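PDB 3HRS: metalloregulator ScaR from Streptococcus gordonii, which acts as a manganese-activated repressor of the DtxR/MntR family, probably binding DNA as a homodimer once its metal sites are filled. Local coordinates for residues Y72-R76 and E101-D106; Y152-H158 and Q208-I214; K176-L181 and S191-D195. All coordinates share one frame. Numbering follows the deposited sequence.

Contact 1 (Y72-R76 and E101-D106); sequences YRKHR and EHTVSD. With SO4 (sulfate ion), chain C.
Residues 72-76 are one helical turn, closed by Arg76 N to Tyr72 O (2.8 Å), facing the interhelical link 101-106. Neither Tyr72 nor Arg73 touches 101-106; Arg73 salt-bridges Glu110 and Asp113. Lys74 (chi1 and chi2 t) lies along the link, CD 3.1 Å from Glu101 O and 4.3 Å from Val104 CG2; its NZ stops 4.2 Å from Asp106 OD1, beyond a salt bridge. His75 (chi1 t), its CA 6.2 Å from Glu101 CA, donates a very short hydrogen bond from ND1 to Glu101 OE1 (2.4 Å), Glu101 reaching it with chi1 m and chi2 t. In this His-carboxylate pair NE2 is hydrogen-bonded to OD2 of the Asp159 carboxylate, a zinc ligand seen in a structure of this protein but metal-free here. Arg76 points away; its NH2 donates a 3.2 Å hydrogen bond to sulfate O4. Helix 62-84 packs where helix 90-101 ends at Glu101, His102 first leaving helical phi/psi, and extended Val104 and Ser105 precede helix 106-115, N-capped by Ser105; its Val109 touches Lys74 and Val104.

Contact 2 (Y152-H158 and Q208-I214); sequences YILARVH and QIYVEKI. With SO4 (sulfate ion), chain C.
This is an antiparallel strand pairing at one side of the C-terminal FeoA-family, SH3-like domain, joining strand 150-157 to the last strand of the chain, 209-212. The axes approach to 4.6 Å, with 140° between their directions. Ile153 and Glu212 form a hydrogen-bonded pair (Ile153 N to Glu212 O 3.0 Å, Glu212 N to Ile153 O 3.1 Å), and Leu154 faces Val211 in a non-hydrogen-bonded pair. The register then slips by one in a classic beta bulge: Ala155 (helical phi/psi, -85/-40) and Arg156 both face Tyr210, whose O accepts from Ala155 N at 2.8 Å and Arg156 N at 3.1 Å. Tyr210 N donates to Arg156 O at 2.8 Å, and Val157 pairs with Ile209.

Arg156 and Tyr210 share a face of the sheet. With chi1 and chi2 t, the guanidinium lies over the Tyr210 ring in a cation-pi contact, CZ 3.9 Å from the centroid. Tyr210 OH hydrogen-bonds His158 NE2 at 2.5 Å, while His158 ND1 donates a hydrogen bond to sulfate O3 at 2.7 Å. On the other face Leu154 CD1 meets Ile209 CG2 at 3.3 Å. At the far end the Tyr152 ring covers Lys213 CA (CH-pi, 3.8 Å to the centroid), its CD2 3.2 Å from Val211 CG2.

Strand 150-157 has strand 177-184 along its other edge, where Tyr152 touches Phe180; helix 161-168 covers Val157 through Leu164 and Leu167. Backbone hydrogen bonds join Val157 to His124, a zinc ligand seen in a structure of this protein but metal-free here, Val211 to Leu141 and Ile209 to Leu143.

Contact 3 (K176-L181 and S191-D195); sequences KTIRFL and SLEVD
Strands 177-184 and 189-194 run antiparallel here, 4.6 Å apart at closest approach and 152° between their directions. The register sets Ile178 near Val194, Arg179 opposite Glu193, Phe180 opposite Leu192 and Leu181 near Ser191.

Three backbone bonds span the gap. Leu181 N to Ser191 O is short and straight (2.8 Å, 168°); Glu193 N to Arg179 O is equally short but bent (2.8 Å, 139°); Arg179 N to Glu193 O is weak at 3.4 Å. Arg179 O takes a second, softer contact from Leu192 CA at 3.1 Å. Phe180 and Leu192, a non-hydrogen-bonded pair, turn their backbone polar groups outward, in backbone hydrogen bonds of Phe180 with Gly150 and Leu192 with Ile199.

Arg179 and Glu193 share a face with CB atoms 3.2 Å apart, yet Arg179 NH1 stays 4.1 Å from Glu193 OE1, beyond a salt bridge. Lys176 NZ makes weak hydrogen bonds to Gln173 and Gly171.

The other face is greasy: Ile178 CG2 lies 3.4 Å from Leu192 CD2, Ile178 CD1 3.6 Å from Val194 CB, and Phe180 CD1 4.0 Å from Leu192 CD2, with Leu143 against Phe180 and Leu192. Two consecutive antiparallel strands joined by a short turn make a beta hairpin; this one is amphipathic, with the charged Arg179 and Glu193 on the face away from the apolar side chains, and is part of the five-stranded sheet of the SH3-like FeoA-family domain.

Overall arrangement
Contacts 2 and 3 are neighbours in one sheet, their centres 11 Å apart. Strand 150-157 borders strand 177-184, with Tyr152 O 2.7 Å from Ile178 N and Leu154 N 3.2 Å from Lys176 O, both probable hydrogen bonds. Contact 1 belongs to the metal-binding and dimerisation region, its centre 25 Å from that of contact 2. The two meet at a sulfate, probably from the crystallisation liquor, held by Arg76, His158 and Asp159 N and weakly by Arg156, whose NH1 lies 3.9 Å from Arg76 NH2, like charges beside the anion. Asp159, a zinc ligand in a structure of this protein, links the sulfate (through N) to His75 (side-chain hydrogen bond). Contact 3 stays about 18 Å from contact 1 (nearest atoms).

Contact 1 (Y72-R76 and E101-D106)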
loop_
_atom_site.group_PDB
_atom_site.type_symbol
_atom_site.label_atom_id
_atom_site.label_comp_id
_atom_site.label_asym_id
_atom_site.label_seq_id
_atom_site.Cartn_x
_atom_site.Cartn_y
_atom_site.Cartn_z
ATOM N N TYR A 72 -6.281 -11.965 -8.644
ATOM C CA TYR A 72 -5.057 -12.224 -9.333
ATOM C C TYR A 72 -4.480 -10.910 -9.863
ATOM O O TYR A 72 -3.246 -10.705 -9.797
ATOM C CB TYR A 72 -5.279 -13.276 -10.410
ATOM C CG TYR A 72 -5.089 -14.699 -9.915
ATOM C CD1 TYR A 72 -3.831 -15.268 -9.857
ATOM C CD2 TYR A 72 -6.160 -15.475 -9.540
ATOM C CE1 TYR A 72 -3.649 -16.564 -9.424
ATOM C CE2 TYR A 72 -5.986 -16.777 -9.102
ATOM C CZ TYR A 72 -4.730 -17.319 -9.045
ATOM O OH TYR A 72 -4.550 -18.619 -8.606
ATOM N N ARG A 73 -5.348 -10.008 -10.346
ATOM C CA ARG A 73 -4.893 -8.657 -10.723
ATOM C C ARG A 73 -4.166 -7.998 -9.572
ATOM O O ARG A 73 -2.995 -7.597 -9.709
ATOM C CB ARG A 73 -6.018 -7.747 -11.183
ATOM C CG ARG A 73 -6.107 -7.623 -12.675
ATOM C CD ARG A 73 -7.327 -6.806 -13.090
ATOM N NE ARG A 73 -7.126 -5.364 -12.986
ATOM C CZ ARG A 73 -6.403 -4.642 -13.840
ATOM N NH1 ARG A 73 -5.761 -5.210 -14.860
ATOM N NH2 ARG A 73 -6.298 -3.337 -13.665
ATOM N N LYS A 74 -4.854 -7.915 -8.437
ATOM C CA LYS A 74 -4.334 -7.221 -7.263
ATOM C C LYS A 74 -2.974 -7.790 -6.899
ATOM O O LYS A 74 -1.964 -7.066 -6.850
ATOM C CB LYS A 74 -5.309 -7.366 -6.101
ATOM C CG LYS A 74 -5.196 -6.285 -5.056
ATOM C CD LYS A 74 -5.716 -6.748 -3.699
ATOM C CE LYS A 74 -7.202 -6.417 -3.501
ATOM N NZ LYS A 74 -8.112 -7.542 -3.769
ATOM N N HIS A 75 -2.952 -9.105 -6.706
ATOM C CA HIS A 75 -1.764 -9.842 -6.309
ATOM C C HIS A 75 -0.585 -9.771 -7.294
ATOM O O HIS A 75 0.558 -9.562 -6.884
ATOM C CB HIS A 75 -2.148 -11.282 -6.137
ATOM C CG HIS A 75 -0.986 -12.177 -5.891
ATOM N ND1 HIS A 75 -0.345 -12.233 -4.675
ATOM C CD2 HIS A 75 -0.356 -13.064 -6.698
ATOM C CE1 HIS A 75 0.621 -13.128 -4.738
ATOM N NE2 HIS A 75 0.639 -13.644 -5.955
ATOM N N ARG A 76 -0.861 -9.958 -8.587
ATOM C CA ARG A 76 0.201 -9.842 -9.572
ATOM C C ARG A 76 0.634 -8.391 -9.860
ATOM O O ARG A 76 1.798 -8.142 -10.108
ATOM C CB ARG A 76 -0.116 -10.620 -10.858
ATOM C CG ARG A 76 -0.076 -12.114 -10.619
ATOM C CD ARG A 76 -0.870 -12.960 -11.626
ATOM N NE ARG A 76 -0.816 -14.363 -11.212
ATOM C CZ ARG A 76 -1.256 -15.392 -11.932
ATOM N NH1 ARG A 76 -1.792 -15.205 -13.134
ATOM N NH2 ARG A 76 -1.153 -16.621 -11.442
ATOM N N GLU A 101 -2.010 -6.694 -0.142
ATOM C CA GLU A 101 -3.141 -7.296 -0.846
ATOM C C GLU A 101 -4.441 -7.194 -0.046
ATOM O O GLU A 101 -5.514 -6.991 -0.609
ATOM C CB GLU A 101 -2.869 -8.763 -1.165
ATOM C CG GLU A 101 -2.027 -8.985 -2.383
ATOM C CD GLU A 101 -1.721 -10.462 -2.624
ATOM O OE1 GLU A 101 -0.522 -10.818 -2.749
ATOM O OE2 GLU A 101 -2.679 -11.263 -2.680
ATOM N N HIS A 102 -4.344 -7.348 1.267
ATOM C CA HIS A 102 -5.531 -7.365 2.118
ATOM C C HIS A 102 -5.994 -5.960 2.518
ATOM O O HIS A 102 -6.916 -5.798 3.320
ATOM C CB HIS A 102 -5.275 -8.237 3.352
ATOM C CG HIS A 102 -5.334 -9.706 3.061
ATOM N ND1 HIS A 102 -5.952 -10.609 3.900
ATOM C CD2 HIS A 102 -4.882 -10.423 2.005
ATOM C CE1 HIS A 102 -5.861 -11.820 3.384
ATOM N NE2 HIS A 102 -5.219 -11.736 2.233
ATOM N N THR A 103 -5.380 -4.956 1.909
ATOM C CA THR A 103 -5.487 -3.600 2.386
ATOM C C THR A 103 -5.762 -2.599 1.278
ATOM O O THR A 103 -6.689 -1.801 1.379
ATOM C CB THR A 103 -4.206 -3.215 3.119
ATOM O OG1 THR A 103 -4.198 -3.860 4.395
ATOM C CG2 THR A 103 -4.097 -1.688 3.296
ATOM N N VAL A 104 -4.956 -2.611 0.225
ATOM C CA VAL A 104 -5.157 -1.627 -0.826
ATOM C C VAL A 104 -6.505 -1.837 -1.478
ATOM O O VAL A 104 -7.001 -2.974 -1.580
ATOM C CB VAL A 104 -4.062 -1.653 -1.897
ATOM C CG1 VAL A 104 -2.734 -1.277 -1.291
ATOM C CG2 VAL A 104 -4.008 -3.015 -2.553
ATOM N N SER A 105 -7.083 -0.715 -1.902
ATOM C CA SER A 105 -8.372 -0.668 -2.571
ATOM C C SER A 105 -8.277 -1.033 -4.044
ATOM O O SER A 105 -7.205 -0.959 -4.648
ATOM C CB SER A 105 -8.922 0.744 -2.483
ATOM O OG SER A 105 -8.289 1.599 -3.418
ATOM N N ASP A 106 -9.405 -1.402 -4.635
ATOM C CA ASP A 106 -9.430 -1.614 -6.076
ATOM C C ASP A 106 -9.035 -0.378 -6.907
ATOM O O ASP A 106 -8.504 -0.506 -8.006
ATOM C CB ASP A 106 -10.763 -2.199 -6.503
ATOM C CG ASP A 106 -10.929 -3.631 -6.024
ATOM O OD1 ASP A 106 -9.944 -4.177 -5.462
ATOM O OD2 ASP A 106 -12.028 -4.207 -6.210
HETATM S S SO4 C . 0.310 -18.939 -9.001
HETATM O O1 SO4 C . 1.116 -19.120 -10.215
HETATM O O2 SO4 C . -1.013 -19.500 -9.255
HETATM O O3 SO4 C . 0.904 -19.638 -7.852
HETATM O O4 SO4 C . 0.192 -17.501 -8.702
#

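Contact 2 (Y152-H158 and Q208-I214)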
loop_
_atom_site.group_PDB
_atom_site.type_symbol
_atom_site.label_atom_id
_atom_site.label_comp_id
_atom_site.label_asym_id
_atom_site.label_seq_id
_atom_site.Cartn_x
_atom_site.Cartn_y
_atom_site.Cartn_z
ATOM N N TYR A 152 13.474 -26.335 -23.712
ATOM C CA TYR A 152 12.237 -25.736 -23.209
ATOM C C TYR A 152 12.514 -24.376 -22.543
ATOM O O TYR A 152 13.576 -24.175 -21.947
ATOM C CB TYR A 152 11.583 -26.660 -22.182
ATOM C CG TYR A 152 10.636 -27.702 -22.746
ATOM C CD1 TYR A 152 11.100 -28.939 -23.194
ATOM C CD2 TYR A 152 9.269 -27.463 -22.800
ATOM C CE1 TYR A 152 10.229 -29.896 -23.697
ATOM C CE2 TYR A 152 8.391 -28.414 -23.300
ATOM C CZ TYR A 152 8.875 -29.628 -23.750
ATOM O OH TYR A 152 7.992 -30.569 -24.238
ATOM N N ILE A 153 11.571 -23.440 -22.639
ATOM C CA ILE A 153 11.651 -22.231 -21.823
ATOM C C ILE A 153 10.917 -22.446 -20.509
ATOM O O ILE A 153 9.810 -22.992 -20.484
ATOM C CB ILE A 153 10.993 -21.014 -22.473
ATOM C CG1 ILE A 153 11.117 -21.043 -23.993
ATOM C CG2 ILE A 153 11.608 -19.743 -21.930
ATOM C CD1 ILE A 153 10.435 -19.830 -24.649
ATOM N N LEU A 154 11.531 -22.018 -19.415
ATOM C CA LEU A 154 10.856 -22.049 -18.124
ATOM C C LEU A 154 9.959 -20.830 -18.021
ATOM O O LEU A 154 10.385 -19.776 -17.556
ATOM C CB LEU A 154 11.871 -22.026 -16.996
ATOM C CG LEU A 154 11.227 -22.324 -15.657
ATOM C CD1 LEU A 154 10.083 -23.262 -15.914
ATOM C CD2 LEU A 154 12.256 -22.947 -14.737
ATOM N N ALA A 155 8.707 -20.977 -18.444
ATOM C CA ALA A 155 7.850 -19.812 -18.666
ATOM C C ALA A 155 7.124 -19.292 -17.435
ATOM O O ALA A 155 7.009 -18.080 -17.266
ATOM C CB ALA A 155 6.888 -20.058 -19.794
ATOM N N ARG A 156 6.633 -20.185 -16.579
ATOM C CA ARG A 156 6.008 -19.741 -15.328
ATOM C C ARG A 156 6.314 -20.683 -14.171
ATOM O O ARG A 156 6.676 -21.828 -14.373
ATOM C CB ARG A 156 4.494 -19.551 -15.504
ATOM C CG ARG A 156 3.715 -19.487 -14.206
ATOM C CD ARG A 156 2.257 -19.067 -14.418
ATOM N NE ARG A 156 1.393 -20.137 -14.906
ATOM C CZ ARG A 156 0.276 -20.532 -14.298
ATOM N NH1 ARG A 156 -0.115 -19.964 -13.164
ATOM N NH2 ARG A 156 -0.457 -21.504 -14.825
ATOM N N VAL A 157 6.196 -20.177 -12.955
ATOM C CA VAL A 157 6.334 -20.995 -11.762
ATOM C C VAL A 157 5.262 -20.494 -10.819
ATOM O O VAL A 157 4.850 -19.346 -10.903
ATOM C CB VAL A 157 7.695 -20.802 -11.082
ATOM C CG1 VAL A 157 8.807 -20.906 -12.084
ATOM C CG2 VAL A 157 7.752 -19.456 -10.397
ATOM N N HIS A 158 4.787 -21.354 -9.934
ATOM C CA HIS A 158 3.772 -20.934 -8.990
ATOM C C HIS A 158 4.411 -20.023 -7.972
ATOM O O HIS A 158 5.578 -20.161 -7.677
ATOM C CB HIS A 158 3.105 -22.145 -8.320
ATOM C CG HIS A 158 1.899 -22.642 -9.054
ATOM N ND1 HIS A 158 0.637 -22.129 -8.840
ATOM C CD2 HIS A 158 1.765 -23.580 -10.023
ATOM C CE1 HIS A 158 -0.224 -22.740 -9.637
ATOM N NE2 HIS A 158 0.436 -23.622 -10.366
ATOM N N GLN A 208 4.492 -28.026 -10.754
ATOM C CA GLN A 208 4.367 -26.614 -10.399
ATOM C C GLN A 208 5.190 -25.689 -11.283
ATOM O O GLN A 208 5.261 -24.491 -11.046
ATOM C CB GLN A 208 4.836 -26.412 -8.966
ATOM C CG GLN A 208 3.837 -26.770 -7.903
ATOM C CD GLN A 208 4.474 -26.770 -6.535
ATOM O OE1 GLN A 208 4.164 -25.932 -5.689
ATOM N NE2 GLN A 208 5.395 -27.699 -6.317
ATOM N N ILE A 209 5.836 -26.257 -12.283
ATOM C CA ILE A 209 6.734 -25.520 -13.143
ATOM C C ILE A 209 6.148 -25.572 -14.541
ATOM O O ILE A 209 5.742 -26.641 -15.018
ATOM C CB ILE A 209 8.088 -26.209 -13.134
ATOM C CG1 ILE A 209 8.853 -25.818 -11.883
ATOM C CG2 ILE A 209 8.880 -25.897 -14.383
ATOM C CD1 ILE A 209 9.887 -26.850 -11.529
ATOM N N TYR A 210 6.082 -24.432 -15.207
ATOM C CA TYR A 210 5.411 -24.393 -16.492
ATOM C C TYR A 210 6.395 -24.092 -17.604
ATOM O O TYR A 210 7.165 -23.126 -17.503
ATOM C CB TYR A 210 4.318 -23.332 -16.465
ATOM C CG TYR A 210 3.229 -23.622 -15.481
ATOM C CD1 TYR A 210 3.454 -23.504 -14.118
ATOM C CD2 TYR A 210 1.961 -24.009 -15.912
ATOM C CE1 TYR A 210 2.440 -23.754 -13.205
ATOM C CE2 TYR A 210 0.944 -24.266 -15.012
ATOM C CZ TYR A 210 1.189 -24.135 -13.662
ATOM O OH TYR A 210 0.189 -24.399 -12.770
ATOM N N VAL A 211 6.362 -24.901 -18.664
ATOM C CA VAL A 211 7.299 -24.731 -19.772
ATOM C C VAL A 211 6.649 -24.598 -21.148
ATOM O O VAL A 211 5.454 -24.841 -21.318
ATOM C CB VAL A 211 8.272 -25.882 -19.838
ATOM C CG1 VAL A 211 9.046 -25.962 -18.542
ATOM C CG2 VAL A 211 7.517 -27.188 -20.131
ATOM N N GLU A 212 7.456 -24.205 -22.125
ATOM C CA GLU A 212 7.008 -24.127 -23.507
ATOM C C GLU A 212 8.154 -24.510 -24.440
ATOM O O GLU A 212 9.222 -23.897 -24.401
ATOM C CB GLU A 212 6.464 -22.735 -23.836
ATOM C CG GLU A 212 4.954 -22.710 -24.033
ATOM C CD GLU A 212 4.223 -22.126 -22.853
ATOM O OE1 GLU A 212 4.903 -21.605 -21.955
ATOM O OE2 GLU A 212 2.973 -22.175 -22.822
ATOM N N LYS A 213 7.929 -25.530 -25.269
ATOM C CA LYS A 213 9.011 -26.153 -26.041
ATOM C C LYS A 213 9.621 -25.191 -27.036
ATOM O O LYS A 213 8.980 -24.807 -28.013
ATOM C CB LYS A 213 8.531 -27.406 -26.782
ATOM C CG LYS A 213 9.589 -27.994 -27.725
ATOM C CD LYS A 213 8.969 -28.686 -28.942
ATOM C CE LYS A 213 8.338 -27.685 -29.923
ATOM N NZ LYS A 213 9.317 -27.045 -30.856
ATOM N N ILE A 214 10.867 -24.809 -26.783
ATOM C CA ILE A 214 11.585 -23.947 -27.703
ATOM C C ILE A 214 12.337 -24.818 -28.711
ATOM O O ILE A 214 12.283 -24.580 -29.922
ATOM C CB ILE A 214 12.531 -22.974 -26.954
ATOM C CG1 ILE A 214 13.663 -22.510 -27.868
ATOM C CG2 ILE A 214 13.112 -23.630 -25.724
ATOM C CD1 ILE A 214 14.866 -21.981 -27.118
ATOM O OXT ILE A 214 12.985 -25.803 -28.344
HETATM S S SO4 C . 0.310 -18.939 -9.001
HETATM O O1 SO4 C . 1.116 -19.120 -10.215
HETATM O O2 SO4 C . -1.013 -19.500 -9.255
HETATM O O3 SO4 C . 0.904 -19.638 -7.852
HETATM O O4 SO4 C . 0.192 -17.501 -8.702
#

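Contact 3 (K176-L181 and S191-D195)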
loop_
_atom_site.group_PDB
_atom_site.type_symbol
_atom_site.label_atom_id
_atom_site.label_comp_id
_atom_site.label_asym_id
_atom_site.label_seq_id
_atom_site.Cartn_x
_atom_site.Cartn_y
_atom_site.Cartn_z
ATOM N N LYS A 176 15.176 -18.710 -17.993
ATOM C CA LYS A 176 16.270 -19.603 -18.375
ATOM C C LYS A 176 15.785 -20.716 -19.283
ATOM O O LYS A 176 14.594 -21.021 -19.336
ATOM C CB LYS A 176 16.984 -20.195 -17.155
ATOM C CG LYS A 176 18.063 -19.290 -16.581
ATOM C CD LYS A 176 18.476 -19.720 -15.182
ATOM C CE LYS A 176 18.746 -18.489 -14.319
ATOM N NZ LYS A 176 18.868 -18.824 -12.873
ATOM N N THR A 177 16.720 -21.316 -20.007
ATOM C CA THR A 177 16.388 -22.395 -20.917
ATOM C C THR A 177 16.635 -23.725 -20.214
ATOM O O THR A 177 17.471 -23.828 -19.313
ATOM C CB THR A 177 17.191 -22.315 -22.228
ATOM O OG1 THR A 177 17.484 -20.942 -22.532
ATOM C CG2 THR A 177 16.399 -22.940 -23.376
ATOM N N ILE A 178 15.902 -24.743 -20.639
ATOM C CA ILE A 178 15.783 -25.965 -19.872
ATOM C C ILE A 178 15.784 -27.153 -20.817
ATOM O O ILE A 178 15.015 -27.180 -21.779
ATOM C CB ILE A 178 14.472 -25.929 -19.038
ATOM C CG1 ILE A 178 14.721 -25.231 -17.700
ATOM C CG2 ILE A 178 13.908 -27.306 -18.805
ATOM C CD1 ILE A 178 15.998 -25.676 -17.026
ATOM N N ARG A 179 16.672 -28.117 -20.568
ATOM C CA ARG A 179 16.649 -29.363 -21.314
ATOM C C ARG A 179 15.920 -30.435 -20.512
ATOM O O ARG A 179 16.402 -30.875 -19.466
ATOM C CB ARG A 179 18.063 -29.851 -21.614
ATOM C CG ARG A 179 18.871 -29.042 -22.626
ATOM C CD ARG A 179 20.217 -29.754 -22.862
ATOM N NE ARG A 179 21.138 -29.015 -23.724
ATOM C CZ ARG A 179 22.446 -29.248 -23.789
ATOM N NH1 ARG A 179 22.990 -30.195 -23.032
ATOM N NH2 ARG A 179 23.216 -28.531 -24.602
ATOM N N PHE A 180 14.757 -30.844 -21.009
ATOM C CA PHE A 180 14.002 -31.951 -20.435
ATOM C C PHE A 180 14.579 -33.267 -20.933
ATOM O O PHE A 180 14.687 -33.472 -22.140
ATOM C CB PHE A 180 12.542 -31.859 -20.868
ATOM C CG PHE A 180 11.640 -32.867 -20.205
ATOM C CD1 PHE A 180 11.890 -33.307 -18.914
ATOM C CD2 PHE A 180 10.516 -33.343 -20.860
ATOM C CE1 PHE A 180 11.046 -34.219 -18.297
ATOM C CE2 PHE A 180 9.668 -34.257 -20.248
ATOM C CZ PHE A 180 9.933 -34.692 -18.967
ATOM N N LEU A 181 14.949 -34.159 -20.017
ATOM C CA LEU A 181 15.477 -35.469 -20.408
ATOM C C LEU A 181 14.434 -36.564 -20.232
ATOM O O LEU A 181 14.753 -37.743 -20.300
ATOM C CB LEU A 181 16.732 -35.813 -19.606
ATOM C CG LEU A 181 17.809 -34.732 -19.637
ATOM C CD1 LEU A 181 18.890 -35.011 -18.605
ATOM C CD2 LEU A 181 18.395 -34.620 -21.035
ATOM N N SER A 191 14.233 -35.363 -15.277
ATOM C CA SER A 191 15.616 -34.963 -15.474
ATOM C C SER A 191 15.693 -33.651 -16.250
ATOM O O SER A 191 15.074 -33.499 -17.305
ATOM C CB SER A 191 16.380 -36.071 -16.203
ATOM O OG SER A 191 16.060 -37.349 -15.671
ATOM N N LEU A 192 16.447 -32.698 -15.721
ATOM C CA LEU A 192 16.595 -31.414 -16.389
ATOM C C LEU A 192 18.059 -31.030 -16.525
ATOM O O LEU A 192 18.893 -31.425 -15.711
ATOM C CB LEU A 192 15.836 -30.309 -15.637
ATOM C CG LEU A 192 14.309 -30.394 -15.677
ATOM C CD1 LEU A 192 13.659 -29.372 -14.753
ATOM C CD2 LEU A 192 13.804 -30.236 -17.097
ATOM N N GLU A 193 18.349 -30.241 -17.556
ATOM C CA GLU A 193 19.685 -29.716 -17.793
ATOM C C GLU A 193 19.672 -28.193 -17.687
ATOM O O GLU A 193 19.464 -27.483 -18.678
ATOM C CB GLU A 193 20.171 -30.149 -19.177
ATOM C CG GLU A 193 21.660 -29.992 -19.410
ATOM C CD GLU A 193 22.445 -31.137 -18.827
ATOM O OE1 GLU A 193 23.657 -31.230 -19.119
ATOM O OE2 GLU A 193 21.847 -31.945 -18.080
ATOM N N VAL A 194 19.888 -27.699 -16.473
ATOM C CA VAL A 194 19.854 -26.264 -16.207
ATOM C C VAL A 194 21.256 -25.721 -15.993
ATOM O O VAL A 194 21.856 -25.919 -14.936
ATOM C CB VAL A 194 18.981 -25.930 -14.976
ATOM C CG1 VAL A 194 19.365 -26.802 -13.786
ATOM C CG2 VAL A 194 19.099 -24.458 -14.623
ATOM N N ASP A 195 21.772 -25.028 -17.003
ATOM C CA ASP A 195 23.139 -24.531 -16.959
ATOM C C ASP A 195 24.109 -25.699 -17.086
ATOM O O ASP A 195 25.072 -25.805 -16.326
ATOM C CB ASP A 195 23.404 -23.758 -15.661
ATOM C CG ASP A 195 22.789 -22.364 -15.667
ATOM O OD1 ASP A 195 22.895 -21.667 -16.704
ATOM O OD2 ASP A 195 22.208 -21.968 -14.628
#